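Local coordinates for protein catechol 2,3-dioxygenase (Rhodococcus sp., PDB 2WL9) that probably catalyses the iron-dependent extradiol cleavage of catechol rings by molecular oxygen, a step in the breakdown of aromatic hydrocarbons, at residues R44-I52 with F140-G148; E170-A178 with Q274-I282. All coordinates share one frame; numbering follows the deposited sequence.

Contact 1: residues R44-I52 with F140-G148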
ATOM      1  N   ARG C  44      10.126 -34.708  -0.655  1.00 17.17           N
ATOM      2  CA  ARG C  44       9.874 -33.457  -1.360  1.00 16.77           C
ATOM      3  C   ARG C  44       9.123 -32.504  -0.434  1.00 16.90           C
ATOM      4  O   ARG C  44       8.233 -32.932   0.304  1.00 17.14           O
ATOM      5  CB  ARG C  44       9.064 -33.778  -2.618  1.00 16.74           C
ATOM      6  CG  ARG C  44       8.627 -32.597  -3.438  1.00 16.03           C
ATOM      7  CD  ARG C  44       7.855 -33.064  -4.656  1.00 17.04           C
ATOM      8  NE  ARG C  44       7.777 -32.014  -5.664  1.00 17.42           N
ATOM      9  CZ  ARG C  44       6.745 -31.813  -6.475  1.00 17.42           C
ATOM     10  NH1 ARG C  44       5.657 -32.574  -6.394  1.00 18.05           N
ATOM     11  NH2 ARG C  44       6.792 -30.821  -7.349  1.00 17.47           N
ATOM     12  N   MET C  45       9.493 -31.221  -0.459  1.00 17.11           N
ATOM     13  CA  MET C  45       8.881 -30.220   0.422  1.00 17.11           C
ATOM     14  C   MET C  45       8.204 -29.086  -0.351  1.00 17.38           C
ATOM     15  O   MET C  45       7.479 -28.267   0.238  1.00 17.58           O
ATOM     16  CB  MET C  45       9.929 -29.604   1.358  1.00 17.21           C
ATOM     17  CG  MET C  45      10.606 -30.575   2.314  1.00 17.91           C
ATOM     18  SD  MET C  45      11.962 -29.787   3.192  1.00 19.59           S
ATOM     19  CE  MET C  45      11.098 -28.584   4.207  1.00 19.69           C
ATOM     20  N   ASP C  46       8.453 -29.027  -1.655  1.00 17.35           N
ATOM     21  CA  ASP C  46       8.000 -27.907  -2.482  1.00 17.81           C
ATOM     22  C   ASP C  46       8.079 -28.258  -3.966  1.00 17.91           C
ATOM     23  O   ASP C  46       8.068 -29.433  -4.318  1.00 18.22           O
ATOM     24  CB  ASP C  46       8.798 -26.630  -2.163  1.00 17.83           C
ATOM     25  CG  ASP C  46      10.301 -26.771  -2.430  1.00 18.76           C
ATOM     26  OD1 ASP C  46      10.756 -27.829  -2.918  1.00 18.16           O
ATOM     27  OD2 ASP C  46      11.040 -25.804  -2.142  1.00 21.71           O
ATOM     28  N   ARG C  47       8.167 -27.238  -4.821  1.00 17.72           N
ATOM     29  CA  ARG C  47       8.257 -27.419  -6.277  1.00 18.26           C
ATOM     30  C   ARG C  47       9.411 -28.326  -6.739  1.00 17.59           C
ATOM     31  O   ARG C  47       9.274 -29.054  -7.726  1.00 17.43           O
ATOM     32  CB  ARG C  47       8.439 -26.062  -6.943  1.00 18.76           C
ATOM     33  CG  ARG C  47       7.195 -25.369  -7.475  1.00 21.55           C
ATOM     34  CD  ARG C  47       7.640 -24.280  -8.480  1.00 24.27           C
ATOM     35  NE  ARG C  47       8.905 -23.686  -8.045  1.00 24.98           N
ATOM     36  CZ  ARG C  47       9.818 -23.119  -8.835  1.00 26.17           C
ATOM     37  NH1 ARG C  47       9.640 -23.018 -10.152  1.00 25.97           N
ATOM     38  NH2 ARG C  47      10.923 -22.640  -8.291  1.00 26.62           N
ATOM     39  N   TRP C  48      10.553 -28.240  -6.055  1.00 17.24           N
ATOM     40  CA  TRP C  48      11.743 -29.024  -6.401  1.00 16.75           C
ATOM     41  C   TRP C  48      11.428 -30.510  -6.395  1.00 16.94           C
ATOM     42  O   TRP C  48      10.647 -30.979  -5.566  1.00 17.24           O
ATOM     43  CB  TRP C  48      12.868 -28.792  -5.388  1.00 16.47           C
ATOM     44  CG  TRP C  48      13.527 -27.442  -5.408  1.00 15.89           C
ATOM     45  CD1 TRP C  48      12.959 -26.231  -5.739  1.00 15.58           C
ATOM     46  CD2 TRP C  48      14.872 -27.157  -5.004  1.00 15.47           C
ATOM     47  NE1 TRP C  48      13.891 -25.223  -5.609  1.00 13.86           N
ATOM     48  CE2 TRP C  48      15.069 -25.764  -5.153  1.00 15.71           C
ATOM     49  CE3 TRP C  48      15.941 -27.952  -4.557  1.00 13.98           C
ATOM     50  CZ2 TRP C  48      16.294 -25.142  -4.853  1.00 14.92           C
ATOM     51  CZ3 TRP C  48      17.159 -27.337  -4.262  1.00 15.62           C
ATOM     52  CH2 TRP C  48      17.325 -25.945  -4.413  1.00 16.50           C
ATOM     53  N   HIS C  49      12.043 -31.250  -7.315  1.00 16.72           N
ATOM     54  CA  HIS C  49      11.926 -32.705  -7.323  1.00 16.64           C
ATOM     55  C   HIS C  49      12.075 -33.248  -5.898  1.00 16.75           C
ATOM     56  O   HIS C  49      11.272 -34.087  -5.462  1.00 17.01           O
ATOM     57  CB  HIS C  49      12.978 -33.323  -8.248  1.00 16.56           C
ATOM     58  CG  HIS C  49      13.032 -34.817  -8.176  1.00 16.16           C
ATOM     59  ND1 HIS C  49      13.939 -35.490  -7.385  1.00 16.40           N
ATOM     60  CD2 HIS C  49      12.284 -35.768  -8.783  1.00 15.45           C
ATOM     61  CE1 HIS C  49      13.753 -36.791  -7.512  1.00 14.59           C
ATOM     62  NE2 HIS C  49      12.759 -36.986  -8.361  1.00 15.69           N
ATOM     63  N   HIS C  50      13.073 -32.742  -5.168  1.00 16.30           N
ATOM     64  CA  HIS C  50      13.311 -33.162  -3.780  1.00 16.29           C
ATOM     65  C   HIS C  50      14.162 -32.170  -2.986  1.00 16.17           C
ATOM     66  O   HIS C  50      14.916 -31.378  -3.567  1.00 15.75           O
ATOM     67  CB  HIS C  50      14.002 -34.533  -3.741  1.00 16.03           C
ATOM     68  CG  HIS C  50      15.422 -34.497  -4.213  1.00 16.06           C
ATOM     69  ND1 HIS C  50      15.763 -34.560  -5.544  1.00 15.20           N
ATOM     70  CD2 HIS C  50      16.586 -34.383  -3.531  1.00 16.12           C
ATOM     71  CE1 HIS C  50      17.075 -34.491  -5.664  1.00 15.87           C
ATOM     72  NE2 HIS C  50      17.599 -34.376  -4.459  1.00 16.06           N
ATOM     73  N   ARG C  51      14.050 -32.242  -1.656  1.00 16.10           N
ATOM     74  CA  ARG C  51      14.976 -31.535  -0.768  1.00 16.14           C
ATOM     75  C   ARG C  51      15.890 -32.514  -0.022  1.00 15.97           C
ATOM     76  O   ARG C  51      16.959 -32.134   0.460  1.00 15.63           O
ATOM     77  CB  ARG C  51      14.238 -30.653   0.256  1.00 16.47           C
ATOM     78  CG  ARG C  51      13.248 -29.593  -0.293  1.00 18.31           C
ATOM     79  CD  ARG C  51      13.702 -28.848  -1.551  1.00 22.32           C
ATOM     80  NE  ARG C  51      14.841 -27.967  -1.336  1.00 24.06           N
ATOM     81  CZ  ARG C  51      14.853 -26.643  -1.524  1.00 21.76           C
ATOM     82  NH1 ARG C  51      13.787 -25.982  -1.946  1.00 22.75           N
ATOM     83  NH2 ARG C  51      15.972 -25.976  -1.301  1.00 21.15           N
ATOM     84  N   ILE C  52      15.452 -33.762   0.101  1.00 16.13           N
ATOM     85  CA  ILE C  52      16.203 -34.778   0.837  1.00 16.15           C
ATOM     86  C   ILE C  52      16.229 -36.091   0.061  1.00 16.83           C
ATOM     87  O   ILE C  52      15.211 -36.518  -0.482  1.00 16.11           O
ATOM     88  CB  ILE C  52      15.624 -35.017   2.279  1.00 16.27           C
ATOM     89  CG1 ILE C  52      15.496 -33.699   3.057  1.00 15.70           C
ATOM     90  CG2 ILE C  52      16.503 -35.996   3.082  1.00 16.37           C
ATOM     91  CD1 ILE C  52      14.712 -33.799   4.380  1.00 15.05           C
ATOM     92  N   PHE C 140       5.471 -25.655   3.258  1.00 16.81           N
ATOM     93  CA  PHE C 140       6.741 -25.425   3.930  1.00 16.86           C
ATOM     94  C   PHE C 140       7.300 -24.083   3.484  1.00 16.87           C
ATOM     95  O   PHE C 140       6.986 -23.602   2.391  1.00 17.04           O
ATOM     96  CB  PHE C 140       7.755 -26.553   3.650  1.00 16.63           C
ATOM     97  CG  PHE C 140       7.431 -27.846   4.344  1.00 16.99           C
ATOM     98  CD1 PHE C 140       7.796 -28.049   5.673  1.00 17.02           C
ATOM     99  CD2 PHE C 140       6.751 -28.859   3.675  1.00 16.56           C
ATOM    100  CE1 PHE C 140       7.495 -29.242   6.319  1.00 16.85           C
ATOM    101  CE2 PHE C 140       6.432 -30.051   4.315  1.00 17.16           C
ATOM    102  CZ  PHE C 140       6.811 -30.244   5.645  1.00 17.13           C
ATOM    103  N   VAL C 141       8.101 -23.473   4.354  1.00 17.25           N
ATOM    104  CA  VAL C 141       8.865 -22.278   4.017  1.00 17.52           C
ATOM    105  C   VAL C 141      10.197 -22.701   3.399  1.00 18.12           C
ATOM    106  O   VAL C 141      11.069 -23.241   4.092  1.00 17.92           O
ATOM    107  CB  VAL C 141       9.143 -21.399   5.268  1.00 17.56           C
ATOM    108  CG1 VAL C 141       9.976 -20.193   4.887  1.00 17.42           C
ATOM    109  CG2 VAL C 141       7.839 -20.966   5.939  1.00 16.59           C
ATOM    110  N   THR C 142      10.361 -22.478   2.097  1.00 18.72           N
ATOM    111  CA  THR C 142      11.610 -22.873   1.440  1.00 19.80           C
ATOM    112  C   THR C 142      12.122 -21.867   0.417  1.00 20.66           C
ATOM    113  O   THR C 142      13.337 -21.734   0.233  1.00 20.80           O
ATOM    114  CB  THR C 142      11.499 -24.233   0.708  1.00 19.77           C
ATOM    115  OG1 THR C 142      10.468 -24.159  -0.286  1.00 20.90           O
ATOM    116  CG2 THR C 142      11.229 -25.386   1.680  1.00 19.28           C
ATOM    117  N   GLU C 143      11.191 -21.190  -0.255  1.00 21.26           N
ATOM    118  CA  GLU C 143      11.492 -20.324  -1.391  1.00 22.31           C
ATOM    119  C   GLU C 143      12.542 -19.257  -1.078  1.00 21.97           C
ATOM    120  O   GLU C 143      12.288 -18.320  -0.321  1.00 21.85           O
ATOM    121  CB  GLU C 143      10.202 -19.671  -1.907  1.00 22.98           C
ATOM    122  CG  GLU C 143      10.369 -18.879  -3.200  1.00 26.98           C
ATOM    123  CD  GLU C 143      10.658 -19.759  -4.399  1.00 31.77           C
ATOM    124  OE1 GLU C 143       9.824 -20.645  -4.703  1.00 33.18           O
ATOM    125  OE2 GLU C 143      11.720 -19.557  -5.040  1.00 33.86           O
ATOM    126  N   GLY C 144      13.725 -19.419  -1.668  1.00 21.66           N
ATOM    127  CA  GLY C 144      14.842 -18.502  -1.447  1.00 21.74           C
ATOM    128  C   GLY C 144      15.440 -18.629  -0.053  1.00 21.55           C
ATOM    129  O   GLY C 144      16.251 -17.800   0.361  1.00 21.76           O
ATOM    130  N   GLN C 145      15.043 -19.677   0.661  1.00 21.46           N
ATOM    131  CA  GLN C 145      15.505 -19.917   2.025  1.00 21.16           C
ATOM    132  C   GLN C 145      16.026 -21.332   2.258  1.00 20.54           C
ATOM    133  O   GLN C 145      16.448 -21.654   3.367  1.00 20.36           O
ATOM    134  CB  GLN C 145      14.385 -19.610   3.017  1.00 21.15           C
ATOM    135  CG  GLN C 145      14.094 -18.129   3.194  1.00 22.57           C
ATOM    136  CD  GLN C 145      13.159 -17.872   4.354  1.00 22.31           C
ATOM    137  OE1 GLN C 145      13.379 -18.359   5.459  1.00 23.03           O
ATOM    138  NE2 GLN C 145      12.107 -17.109   4.106  1.00 24.15           N
ATOM    139  N   GLY C 146      15.999 -22.175   1.223  1.00 20.07           N
ATOM    140  CA  GLY C 146      16.451 -23.563   1.361  1.00 20.10           C
ATOM    141  C   GLY C 146      15.540 -24.428   2.217  1.00 19.96           C
ATOM    142  O   GLY C 146      14.479 -23.978   2.648  1.00 20.04           O
ATOM    143  N   LEU C 147      15.949 -25.666   2.483  1.00 19.90           N
ATOM    144  CA  LEU C 147      15.062 -26.624   3.158  1.00 19.96           C
ATOM    145  C   LEU C 147      14.825 -26.333   4.639  1.00 19.43           C
ATOM    146  O   LEU C 147      13.822 -26.763   5.194  1.00 19.06           O
ATOM    147  CB  LEU C 147      15.524 -28.079   2.959  1.00 19.98           C
ATOM    148  CG  LEU C 147      16.670 -28.647   3.795  1.00 20.98           C
ATOM    149  CD1 LEU C 147      16.521 -30.157   3.976  1.00 21.43           C
ATOM    150  CD2 LEU C 147      17.978 -28.327   3.114  1.00 22.23           C
ATOM    151  N   GLY C 148      15.748 -25.608   5.266  1.00 19.03           N
ATOM    152  CA  GLY C 148      15.708 -25.359   6.705  1.00 19.11           C
ATOM    153  C   GLY C 148      17.119 -25.075   7.183  1.00 18.93           C
ATOM    154  O   GLY C 148      17.895 -24.460   6.461  1.00 19.52           O
TER
HETATM  155  O   HOH W   1       5.880 -26.096   0.311  1.00 21.55           O
HETATM  156  O   HOH W   2      13.186 -22.356  -5.717  1.00 20.78           O

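Contact 2: residues E170-A178 with Q274-I282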
ATOM      1  N   GLU C 170      27.465 -15.973   6.205  1.00 21.26           N
ATOM      2  CA  GLU C 170      27.863 -14.971   7.181  1.00 21.99           C
ATOM      3  C   GLU C 170      27.340 -15.334   8.557  1.00 21.43           C
ATOM      4  O   GLU C 170      26.268 -15.925   8.692  1.00 21.03           O
ATOM      5  CB  GLU C 170      27.339 -13.593   6.777  1.00 22.46           C
ATOM      6  CG  GLU C 170      27.920 -13.083   5.476  1.00 25.07           C
ATOM      7  CD  GLU C 170      27.329 -11.761   5.036  1.00 27.99           C
ATOM      8  OE1 GLU C 170      27.900 -11.157   4.107  1.00 30.64           O
ATOM      9  OE2 GLU C 170      26.303 -11.330   5.608  1.00 30.04           O
ATOM     10  N   GLY C 171      28.107 -14.974   9.580  1.00 21.26           N
ATOM     11  CA  GLY C 171      27.664 -15.169  10.950  1.00 20.72           C
ATOM     12  C   GLY C 171      28.800 -15.176  11.948  1.00 20.78           C
ATOM     13  O   GLY C 171      29.918 -14.747  11.643  1.00 21.17           O
ATOM     14  N   ALA C 172      28.489 -15.657  13.147  1.00 20.06           N
ATOM     15  CA  ALA C 172      29.425 -15.675  14.264  1.00 20.22           C
ATOM     16  C   ALA C 172      28.738 -16.341  15.446  1.00 20.01           C
ATOM     17  O   ALA C 172      27.660 -16.933  15.302  1.00 20.07           O
ATOM     18  CB  ALA C 172      29.852 -14.254  14.627  1.00 20.21           C
ATOM     19  N   VAL C 173      29.361 -16.235  16.613  1.00 19.84           N
ATOM     20  CA  VAL C 173      28.787 -16.742  17.855  1.00 19.77           C
ATOM     21  C   VAL C 173      27.466 -16.036  18.164  1.00 19.53           C
ATOM     22  O   VAL C 173      27.378 -14.817  18.070  1.00 19.44           O
ATOM     23  CB  VAL C 173      29.771 -16.535  19.022  1.00 19.84           C
ATOM     24  CG1 VAL C 173      29.106 -16.879  20.353  1.00 20.25           C
ATOM     25  CG2 VAL C 173      31.032 -17.365  18.803  1.00 19.40           C
ATOM     26  N   GLU C 174      26.434 -16.798  18.519  1.00 19.82           N
ATOM     27  CA  GLU C 174      25.161 -16.176  18.877  1.00 20.26           C
ATOM     28  C   GLU C 174      24.718 -16.448  20.304  1.00 20.66           C
ATOM     29  O   GLU C 174      23.815 -15.795  20.809  1.00 20.07           O
ATOM     30  CB  GLU C 174      24.063 -16.543  17.876  1.00 20.37           C
ATOM     31  CG  GLU C 174      24.216 -15.820  16.552  1.00 21.06           C
ATOM     32  CD  GLU C 174      23.013 -15.969  15.645  1.00 20.67           C
ATOM     33  OE1 GLU C 174      22.188 -16.869  15.884  1.00 21.11           O
ATOM     34  OE2 GLU C 174      22.902 -15.193  14.678  1.00 20.74           O
ATOM     35  N   TYR C 175      25.362 -17.412  20.953  1.00 21.20           N
ATOM     36  CA  TYR C 175      25.072 -17.708  22.347  1.00 22.23           C
ATOM     37  C   TYR C 175      26.349 -17.842  23.144  1.00 22.67           C
ATOM     38  O   TYR C 175      27.391 -18.178  22.587  1.00 22.90           O
ATOM     39  CB  TYR C 175      24.289 -19.011  22.455  1.00 22.21           C
ATOM     40  CG  TYR C 175      22.802 -18.882  22.269  1.00 23.84           C
ATOM     41  CD1 TYR C 175      21.959 -18.764  23.366  1.00 25.60           C
ATOM     42  CD2 TYR C 175      22.233 -18.898  20.999  1.00 25.37           C
ATOM     43  CE1 TYR C 175      20.583 -18.655  23.210  1.00 27.16           C
ATOM     44  CE2 TYR C 175      20.859 -18.793  20.828  1.00 27.26           C
ATOM     45  CZ  TYR C 175      20.043 -18.671  21.939  1.00 27.35           C
ATOM     46  OH  TYR C 175      18.681 -18.572  21.788  1.00 30.87           O
ATOM     47  N   LYS C 176      26.262 -17.558  24.442  1.00 23.28           N
ATOM     48  CA  LYS C 176      27.303 -17.923  25.400  1.00 24.08           C
ATOM     49  C   LYS C 176      26.671 -18.716  26.547  1.00 24.45           C
ATOM     50  O   LYS C 176      25.788 -18.211  27.239  1.00 24.72           O
ATOM     51  CB  LYS C 176      28.020 -16.680  25.932  1.00 24.46           C
ATOM     52  CG  LYS C 176      28.886 -15.956  24.904  1.00 24.63           C
ATOM     53  CD  LYS C 176      29.304 -14.574  25.370  1.00 25.24           C
ATOM     54  CE  LYS C 176      30.359 -14.612  26.446  1.00 26.05           C
ATOM     55  NZ  LYS C 176      30.704 -13.244  26.934  1.00 24.77           N
ATOM     56  N   PHE C 177      27.105 -19.964  26.719  1.00 25.22           N
ATOM     57  CA  PHE C 177      26.619 -20.828  27.800  1.00 26.14           C
ATOM     58  C   PHE C 177      27.729 -21.122  28.799  1.00 26.57           C
ATOM     59  O   PHE C 177      28.886 -21.292  28.412  1.00 26.78           O
ATOM     60  CB  PHE C 177      26.105 -22.159  27.249  1.00 26.11           C
ATOM     61  CG  PHE C 177      25.033 -22.027  26.207  1.00 27.54           C
ATOM     62  CD1 PHE C 177      23.753 -21.591  26.548  1.00 29.23           C
ATOM     63  CD2 PHE C 177      25.293 -22.377  24.888  1.00 28.13           C
ATOM     64  CE1 PHE C 177      22.751 -21.485  25.572  1.00 29.40           C
ATOM     65  CE2 PHE C 177      24.303 -22.278  23.911  1.00 28.63           C
ATOM     66  CZ  PHE C 177      23.034 -21.835  24.257  1.00 28.77           C
ATOM     67  N   ALA C 178      27.381 -21.188  30.079  1.00 27.01           N
ATOM     68  CA  ALA C 178      28.350 -21.556  31.110  1.00 27.31           C
ATOM     69  C   ALA C 178      28.517 -23.070  31.163  1.00 27.44           C
ATOM     70  O   ALA C 178      27.543 -23.803  31.337  1.00 27.22           O
ATOM     71  CB  ALA C 178      27.923 -21.013  32.473  1.00 27.78           C
ATOM     72  N   GLN C 274      22.854  -7.037  11.654  1.00 23.59           N
ATOM     73  CA  GLN C 274      24.099  -6.948  12.409  1.00 23.13           C
ATOM     74  C   GLN C 274      24.143  -7.977  13.529  1.00 21.95           C
ATOM     75  O   GLN C 274      23.114  -8.307  14.113  1.00 21.09           O
ATOM     76  CB  GLN C 274      24.256  -5.553  12.988  1.00 23.29           C
ATOM     77  CG  GLN C 274      24.048  -4.453  11.971  1.00 25.68           C
ATOM     78  CD  GLN C 274      24.336  -3.108  12.547  1.00 27.39           C
ATOM     79  OE1 GLN C 274      23.530  -2.182  12.434  1.00 29.73           O
ATOM     80  NE2 GLN C 274      25.494  -2.981  13.186  1.00 27.85           N
ATOM     81  N   GLN C 275      25.346  -8.463  13.818  1.00 21.13           N
ATOM     82  CA  GLN C 275      25.563  -9.575  14.740  1.00 20.83           C
ATOM     83  C   GLN C 275      25.076  -9.263  16.153  1.00 20.21           C
ATOM     84  O   GLN C 275      25.334  -8.187  16.676  1.00 19.54           O
ATOM     85  CB  GLN C 275      27.050  -9.943  14.754  1.00 21.32           C
ATOM     86  CG  GLN C 275      27.396 -11.261  15.415  1.00 23.00           C
ATOM     87  CD  GLN C 275      26.712 -12.445  14.764  1.00 25.55           C
ATOM     88  OE1 GLN C 275      26.612 -12.542  13.530  1.00 25.92           O
ATOM     89  NE2 GLN C 275      26.234 -13.361  15.596  1.00 26.26           N
ATOM     90  N   GLU C 276      24.365 -10.227  16.744  1.00 19.46           N
ATOM     91  CA  GLU C 276      23.838 -10.135  18.110  1.00 19.06           C
ATOM     92  C   GLU C 276      24.197 -11.418  18.849  1.00 18.35           C
ATOM     93  O   GLU C 276      24.421 -12.453  18.221  1.00 18.15           O
ATOM     94  CB  GLU C 276      22.305 -10.015  18.089  1.00 19.05           C
ATOM     95  CG  GLU C 276      21.730  -8.666  17.667  1.00 20.16           C
ATOM     96  CD  GLU C 276      20.198  -8.661  17.576  1.00 21.42           C
ATOM     97  OE1 GLU C 276      19.540  -9.621  18.032  1.00 21.50           O
ATOM     98  OE2 GLU C 276      19.643  -7.675  17.054  1.00 21.63           O
ATOM     99  N   HIS C 277      24.237 -11.373  20.177  1.00 18.25           N
ATOM    100  CA  HIS C 277      24.348 -12.614  20.947  1.00 17.92           C
ATOM    101  C   HIS C 277      23.428 -12.639  22.172  1.00 17.95           C
ATOM    102  O   HIS C 277      22.927 -11.600  22.608  1.00 17.45           O
ATOM    103  CB  HIS C 277      25.813 -12.965  21.294  1.00 18.24           C
ATOM    104  CG  HIS C 277      26.346 -12.271  22.511  1.00 17.44           C
ATOM    105  ND1 HIS C 277      26.934 -11.026  22.462  1.00 18.32           N
ATOM    106  CD2 HIS C 277      26.402 -12.662  23.805  1.00 18.71           C
ATOM    107  CE1 HIS C 277      27.322 -10.674  23.675  1.00 17.90           C
ATOM    108  NE2 HIS C 277      27.003 -11.646  24.511  1.00 17.69           N
ATOM    109  N   TYR C 278      23.201 -13.840  22.703  1.00 18.07           N
ATOM    110  CA  TYR C 278      22.206 -14.057  23.749  1.00 18.80           C
ATOM    111  C   TYR C 278      22.773 -14.960  24.832  1.00 19.37           C
ATOM    112  O   TYR C 278      23.769 -15.649  24.609  1.00 18.93           O
ATOM    113  CB  TYR C 278      20.936 -14.669  23.139  1.00 18.51           C
ATOM    114  CG  TYR C 278      20.557 -14.019  21.824  1.00 18.82           C
ATOM    115  CD1 TYR C 278      20.946 -14.577  20.610  1.00 18.00           C
ATOM    116  CD2 TYR C 278      19.834 -12.824  21.797  1.00 18.86           C
ATOM    117  CE1 TYR C 278      20.627 -13.967  19.400  1.00 18.27           C
ATOM    118  CE2 TYR C 278      19.496 -12.212  20.584  1.00 18.92           C
ATOM    119  CZ  TYR C 278      19.899 -12.794  19.391  1.00 18.94           C
ATOM    120  OH  TYR C 278      19.581 -12.199  18.191  1.00 19.45           O
ATOM    121  N   LEU C 279      22.148 -14.952  26.004  1.00 19.80           N
ATOM    122  CA  LEU C 279      22.606 -15.823  27.086  1.00 21.35           C
ATOM    123  C   LEU C 279      21.605 -16.933  27.381  1.00 21.86           C
ATOM    124  O   LEU C 279      21.931 -17.910  28.070  1.00 21.93           O
ATOM    125  CB  LEU C 279      22.931 -15.021  28.346  1.00 21.48           C
ATOM    126  CG  LEU C 279      23.982 -13.913  28.273  1.00 21.52           C
ATOM    127  CD1 LEU C 279      24.167 -13.333  29.661  1.00 22.31           C
ATOM    128  CD2 LEU C 279      25.320 -14.402  27.716  1.00 20.98           C
ATOM    129  N   ARG C 280      20.400 -16.791  26.832  1.00 22.33           N
ATOM    130  CA  ARG C 280      19.325 -17.765  27.038  1.00 23.00           C
ATOM    131  C   ARG C 280      18.222 -17.656  25.983  1.00 23.11           C
ATOM    132  O   ARG C 280      18.237 -16.745  25.156  1.00 22.99           O
ATOM    133  CB  ARG C 280      18.728 -17.633  28.447  1.00 23.25           C
ATOM    134  CG  ARG C 280      18.009 -16.317  28.720  1.00 24.03           C
ATOM    135  CD  ARG C 280      17.088 -16.451  29.915  1.00 25.41           C
ATOM    136  NE  ARG C 280      15.744 -16.856  29.506  1.00 25.48           N
ATOM    137  CZ  ARG C 280      14.733 -17.083  30.341  1.00 25.59           C
ATOM    138  NH1 ARG C 280      14.909 -16.975  31.654  1.00 25.22           N
ATOM    139  NH2 ARG C 280      13.544 -17.427  29.860  1.00 23.83           N
ATOM    140  N   ASP C 281      17.280 -18.600  26.036  1.00 23.87           N
ATOM    141  CA  ASP C 281      16.102 -18.657  25.168  1.00 24.05           C
ATOM    142  C   ASP C 281      14.960 -17.818  25.752  1.00 23.92           C
ATOM    143  O   ASP C 281      15.020 -17.394  26.912  1.00 24.16           O
ATOM    144  CB  ASP C 281      15.618 -20.105  25.054  1.00 24.33           C
ATOM    145  CG  ASP C 281      16.426 -20.937  24.065  1.00 26.26           C
ATOM    146  OD1 ASP C 281      17.429 -20.451  23.497  1.00 28.20           O
ATOM    147  OD2 ASP C 281      16.021 -22.100  23.851  1.00 29.39           O
ATOM    148  N   ILE C 282      13.915 -17.596  24.954  1.00 23.62           N
ATOM    149  CA  ILE C 282      12.782 -16.751  25.368  1.00 23.89           C
ATOM    150  C   ILE C 282      11.836 -17.495  26.313  1.00 23.93           C
ATOM    151  O   ILE C 282      11.661 -17.083  27.461  1.00 24.42           O
ATOM    152  CB  ILE C 282      12.006 -16.148  24.153  1.00 23.30           C
ATOM    153  CG1 ILE C 282      12.975 -15.505  23.160  1.00 23.46           C
ATOM    154  CG2 ILE C 282      10.973 -15.099  24.628  1.00 24.34           C
ATOM    155  CD1 ILE C 282      12.330 -15.020  21.843  1.00 22.25           C
TER
HETATM  156  O   HOH W   3      22.748 -12.232  14.977  1.00 15.18           O

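Contact 1: residues R44-I52 with F140-G148
Met45 lies over one face of the Phe140 ring, its long axis roughly at right angles to that of the aromatic side chain. CE reaches Phe140 CD1 at 3.7 Å, while SD stands 5.2 Å from the ring centroid and 15° off its normal, a distant Met-aromatic contact. The bend at chi3 (67°) also brings Met45 CE within 3.4 Å of Leu147 O. Close by, water 1 links Met45 O to Phe140 N. Asp46 divides its carboxylate: OD1 accepts from Trp48 N in an Asx turn, whereas OD2 takes the Thr142 OG1 hydrogen bond, 2.5 Å long, on its anti side and 24° out of plane. Arg47 NH2 is 4.2 Å from Glu143 OE1, which lies well out of the guanidinium plane, so only the charges attract; Arg47 makes its salt bridge with Glu276 of the second subunit. Water 2 ties Glu143 OE2 to Trp48 NE1. The Trp48 indole covers one face of the Arg51 guanidinium, whose NH1 forms a salt bridge with Asp46 OD2 (2.8 Å), its hydrogen bond weakly angled, and whose NH2 pairs with Glu6. Ile52 CG1 packs on Leu147 CD1 at 3.8 Å. Apolar packing and the Thr142 bond thus join the N-terminal, VOC-type domain to the linker running into the iron ligand His149; Arg51 probably stabilises Asp46 as an anion, while Thr142 OG1 bonds the same oxygen, OD2.

Contact 2: residues E170-A178 with Q274-I282
Tyr175 and Tyr278 face each other in a single beta bridge, with hydrogen bonds in the parallel pattern. Tyr278 N donates to Glu174 O (2.8 Å), and Tyr278 O accepts from Lys176 N at 3.1 Å, the donor lying almost in line with the carbonyl bond. Each acceptor also receives a CA-H...O contact: His277 CA approaches Glu174 O, and Tyr175 CA approaches Tyr278 O. The bridge couples residues 274-282 to the turn between strands 170-173 and 177-178, in the iron-bearing domain; the Tyr175 side chain is about 9 Å from the bound iron.

Among the aromatic contacts, Tyr278 CB sits over the Tyr175 face, 4.3 Å from the centroid, in a CH-pi contact. The two phenol rings themselves meet obliquely, with planes 54° apart.

Polar side chains add weaker bonds at each end. Gln275 bends at chi2 (59°), which carries its amide across Ala172, CD to CB 3.6 Å, and lets NE2 donate weakly to Val173 O at 3.1 Å. Water 3 connects Glu174 OE2 with Glu276 N. At the far end Tyr175 OH gives a weak bond to Asp281 OD1, 2.8 Å away.

Apolar contacts complete the interface: the Lys176 side chain passes His277 obliquely, CD 3.8 Å from CD2 of the His277 ring, and Leu279 CD2 rests against Lys176 CB. A third subunit packs on His277 and Leu279.

Backbone bonds therefore set the register, while the side-chain bonds between the segments are weak. Other partners supplement them: Asn246 and His196 bond Glu174 OE1, Ser245 N bonds Tyr175 OH, and Gly121 and Arg47 of the third subunit bond His277 ND1 and Glu276 OE2. Arg280 N is buried with no partner in the model.

Contact 1 is the more buried of the two, its centre about 11 Å from the centre of the chain, whereas that of contact 2 lies about 19 Å out; the two centres are about 27 Å apart and the contacts do not touch. Neither shares a strand or loop with the other: contact 1 joins the first sheet to the connection leading into the second, and contact 2 attaches the late loop 274-282 to the second sheet. Contact 1 relies on side chains, with water bridges; contact 2 rests first on backbone bonds between extended segments. Subunit assembly brings them together, through Arg47 and Glu276 of different copies.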